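Local coordinates for protein BIFUNCTIONAL PROTEIN Proline utilization A (PutA) (PDB 5UX5) that probably oxidises proline to glutamate in two steps, using an FAD-dependent proline dehydrogenase domain and an NAD-dependent aldehyde dehydrogenase domain, at residues A[617-622]-A[646-651]. Sequence-based numbering, arbitrary orientation.
Sequences LKPAPE and LMHTDE. With NAD (nicotinamide-adenine-dinucleotide), chain F.
The ammonium nitrogen of Lys618 is gripped by two hydrogen bonds: NZ gives one to O3B of the NAD adenosine ribose at 2.8 Å and another to its neighbour's carbonyl, Pro619 O, at 3.1 Å, meeting that group from above its plane. NAD O2B also lies close to NZ and donates to Glu651 OE1, so the ribose diol is held between a lysine from 617-622 and a glutamate from 646-651. Lys618 NZ and Glu651 OE1 are 4.5 Å apart, too far for a salt bridge, and their opposite charges probably polarise the O2B hydroxyl, which lies between them. The lysine chain leaves with CG anti to the backbone N, bends at chi2 (-94°) and chi3, and crosses Thr649 at about a right angle, CG lying 3.5 Å from Thr649 OG1. That hydroxyl donates a hydrogen bond forward to Asp650 O, on a lone pair in the carbonyl plane. Glu651, extended beyond CG, runs over one face of the adenine, its CG 3.6 Å from NAD C5A, while Pro621 CD closes on O2B. Behind the pocket, Met647 N binds Leu617 O at 2.9 Å, nearly straight (172°), where the two parallel strands end. Leu617 and Leu646 lie side by side, CG of the former against CD1 of the latter, and Pro619 CG touches both that methyl and the edge of the His648 ring. His648, centre of an inverse gamma turn, bonds Glu628 through NE2. This is the adenosine-ribose site of the Rossmann-type NAD-binding domain of an aldehyde dehydrogenase: strand 614-618 pairs with 580-591 and 644-646, helix 624-636 packs on Leu646 and Pro619, and helix 599-611 meets Leu617.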
loop_
_atom_site.group_PDB
_atom_site.type_symbol
_atom_site.label_atom_id
_atom_site.label_comp_id
_atom_site.label_asym_id
_atom_site.label_seq_id
_atom_site.Cartn_x
_atom_site.Cartn_y
_atom_site.Cartn_z
ATOM N N LEU A 617 7.245 26.732 10.369
ATOM C CA LEU A 617 6.932 26.033 9.135
ATOM C C LEU A 617 7.056 27.012 7.976
ATOM O O LEU A 617 6.326 28.016 7.918
ATOM C CB LEU A 617 5.525 25.432 9.188
ATOM C CG LEU A 617 4.929 24.888 7.872
ATOM C CD1 LEU A 617 5.853 23.895 7.198
ATOM C CD2 LEU A 617 3.574 24.227 8.134
ATOM N N LYS A 618 7.971 26.714 7.056
ATOM C CA LYS A 618 8.098 27.476 5.815
ATOM C C LYS A 618 7.776 26.543 4.647
ATOM O O LYS A 618 8.649 25.790 4.183
ATOM C CB LYS A 618 9.504 28.082 5.708
ATOM C CG LYS A 618 9.676 29.117 4.603
ATOM C CD LYS A 618 10.188 28.435 3.385
ATOM C CE LYS A 618 9.678 29.037 2.149
ATOM N NZ LYS A 618 9.798 27.958 1.151
ATOM N N PRO A 619 6.557 26.554 4.127
ATOM C CA PRO A 619 6.173 25.557 3.120
ATOM C C PRO A 619 6.601 25.922 1.701
ATOM O O PRO A 619 6.818 27.090 1.342
ATOM C CB PRO A 619 4.651 25.538 3.222
ATOM C CG PRO A 619 4.268 26.855 3.822
ATOM C CD PRO A 619 5.493 27.537 4.359
ATOM N N ALA A 620 6.700 24.884 0.875
ATOM C CA ALA A 620 7.100 25.102 -0.510
ATOM C C ALA A 620 6.096 26.019 -1.207
ATOM O O ALA A 620 4.884 25.874 -1.019
ATOM C CB ALA A 620 7.220 23.776 -1.259
ATOM N N PRO A 621 6.558 26.963 -2.018
ATOM C CA PRO A 621 5.638 27.984 -2.551
ATOM C C PRO A 621 4.510 27.435 -3.422
ATOM O O PRO A 621 3.463 28.079 -3.513
ATOM C CB PRO A 621 6.571 28.916 -3.332
ATOM C CG PRO A 621 7.749 28.113 -3.638
ATOM C CD PRO A 621 7.931 27.151 -2.497
ATOM N N GLU A 622 4.656 26.256 -4.024
ATOM C CA GLU A 622 3.569 25.687 -4.818
ATOM C C GLU A 622 2.376 25.267 -3.966
ATOM O O GLU A 622 1.290 25.066 -4.514
ATOM C CB GLU A 622 4.049 24.458 -5.605
ATOM C CG GLU A 622 5.076 24.689 -6.721
ATOM C CD GLU A 622 6.506 24.871 -6.201
ATOM O OE1 GLU A 622 6.723 24.741 -4.985
ATOM O OE2 GLU A 622 7.421 25.104 -7.016
ATOM N N LEU A 646 3.769 29.914 11.043
ATOM C CA LEU A 646 3.785 29.631 9.610
ATOM C C LEU A 646 4.294 30.871 8.895
ATOM O O LEU A 646 3.690 31.940 9.018
ATOM C CB LEU A 646 2.383 29.276 9.120
ATOM C CG LEU A 646 2.055 28.923 7.660
ATOM C CD1 LEU A 646 2.823 27.749 7.146
ATOM C CD2 LEU A 646 0.581 28.623 7.563
ATOM N N MET A 647 5.413 30.747 8.181
ATOM C CA MET A 647 6.080 31.900 7.581
ATOM C C MET A 647 6.273 31.658 6.086
ATOM O O MET A 647 7.169 30.904 5.684
ATOM C CB MET A 647 7.429 32.193 8.254
ATOM C CG MET A 647 7.393 32.574 9.733
ATOM S SD MET A 647 9.000 33.204 10.390
ATOM C CE MET A 647 9.281 34.687 9.402
ATOM N N HIS A 648 5.473 32.337 5.261
ATOM C CA HIS A 648 5.641 32.276 3.806
ATOM C C HIS A 648 6.717 33.274 3.372
ATOM O O HIS A 648 6.452 34.295 2.737
ATOM C CB HIS A 648 4.326 32.556 3.085
ATOM C CG HIS A 648 3.200 31.649 3.472
ATOM N ND1 HIS A 648 3.231 30.288 3.259
ATOM C CD2 HIS A 648 1.987 31.920 4.017
ATOM C CE1 HIS A 648 2.090 29.757 3.671
ATOM N NE2 HIS A 648 1.318 30.726 4.137
ATOM N N THR A 649 7.958 32.971 3.738
ATOM C CA THR A 649 9.061 33.793 3.268
ATOM C C THR A 649 9.306 33.523 1.793
ATOM O O THR A 649 9.025 32.433 1.273
ATOM C CB THR A 649 10.363 33.519 4.047
ATOM O OG1 THR A 649 10.916 32.252 3.652
ATOM C CG2 THR A 649 10.130 33.511 5.548
ATOM N N ASP A 650 9.838 34.536 1.118
ATOM C CA ASP A 650 10.329 34.353 -0.229
ATOM C C ASP A 650 11.595 33.500 -0.183
ATOM O O ASP A 650 11.988 32.979 0.854
ATOM C CB ASP A 650 10.595 35.695 -0.908
ATOM C CG ASP A 650 11.555 36.560 -0.127
ATOM O OD1 ASP A 650 12.341 36.001 0.675
ATOM O OD2 ASP A 650 11.544 37.799 -0.319
ATOM N N GLU A 651 12.212 33.335 -1.340
ATOM C CA GLU A 651 13.513 32.711 -1.490
ATOM C C GLU A 651 14.571 33.751 -1.835
ATOM O O GLU A 651 15.534 33.456 -2.548
ATOM C CB GLU A 651 13.427 31.620 -2.552
ATOM C CG GLU A 651 12.474 30.507 -2.147
ATOM C CD GLU A 651 12.470 29.338 -3.121
ATOM O OE1 GLU A 651 11.689 28.375 -2.898
ATOM O OE2 GLU A 651 13.274 29.353 -4.084
HETATM P PA NAD F . 13.857 22.906 -3.023
HETATM O O1A NAD F . 14.966 21.890 -2.579
HETATM O O2A NAD F . 14.480 24.005 -3.947
HETATM O O5B NAD F . 13.267 23.642 -1.765
HETATM C C5B NAD F . 12.468 23.005 -0.798
HETATM C C4B NAD F . 12.082 23.996 0.299
HETATM O O4B NAD F . 13.138 24.890 0.664
HETATM C C3B NAD F . 10.884 24.808 -0.086
HETATM O O3B NAD F . 10.129 25.160 1.018
HETATM C C2B NAD F . 11.592 25.948 -0.699
HETATM O O2B NAD F . 10.794 27.045 -0.978
HETATM C C1B NAD F . 12.686 26.180 0.293
HETATM N N9A NAD F . 13.761 27.006 -0.244
HETATM C C8A NAD F . 14.586 26.709 -1.314
HETATM N N7A NAD F . 15.457 27.720 -1.513
HETATM C C5A NAD F . 15.235 28.732 -0.566
HETATM C C6A NAD F . 15.816 29.964 -0.282
HETATM N N6A NAD F . 16.908 30.500 -1.056
HETATM N N1A NAD F . 15.344 30.696 0.742
HETATM C C2A NAD F . 14.311 30.267 1.510
HETATM N N3A NAD F . 13.721 29.064 1.268
HETATM C C4A NAD F . 14.155 28.287 0.253
HETATM O O3 NAD F . 12.707 22.029 -3.707
HETATM P PN NAD F . 11.787 22.372 -4.982
HETATM O O1N NAD F . 12.165 23.641 -5.718
HETATM O O2N NAD F . 10.407 22.668 -4.474
HETATM O O5D NAD F . 11.871 21.074 -5.930
HETATM C C5D NAD F . 13.153 20.697 -6.413
HETATM C C4D NAD F . 13.406 19.202 -6.624
HETATM O O4D NAD F . 13.342 18.400 -5.469
HETATM C C3D NAD F . 12.518 18.475 -7.573
HETATM O O3D NAD F . 12.607 18.890 -8.886
HETATM C C2D NAD F . 13.122 17.136 -7.415
HETATM O O2D NAD F . 14.088 16.951 -8.388
HETATM C C1D NAD F . 13.652 17.129 -5.999
#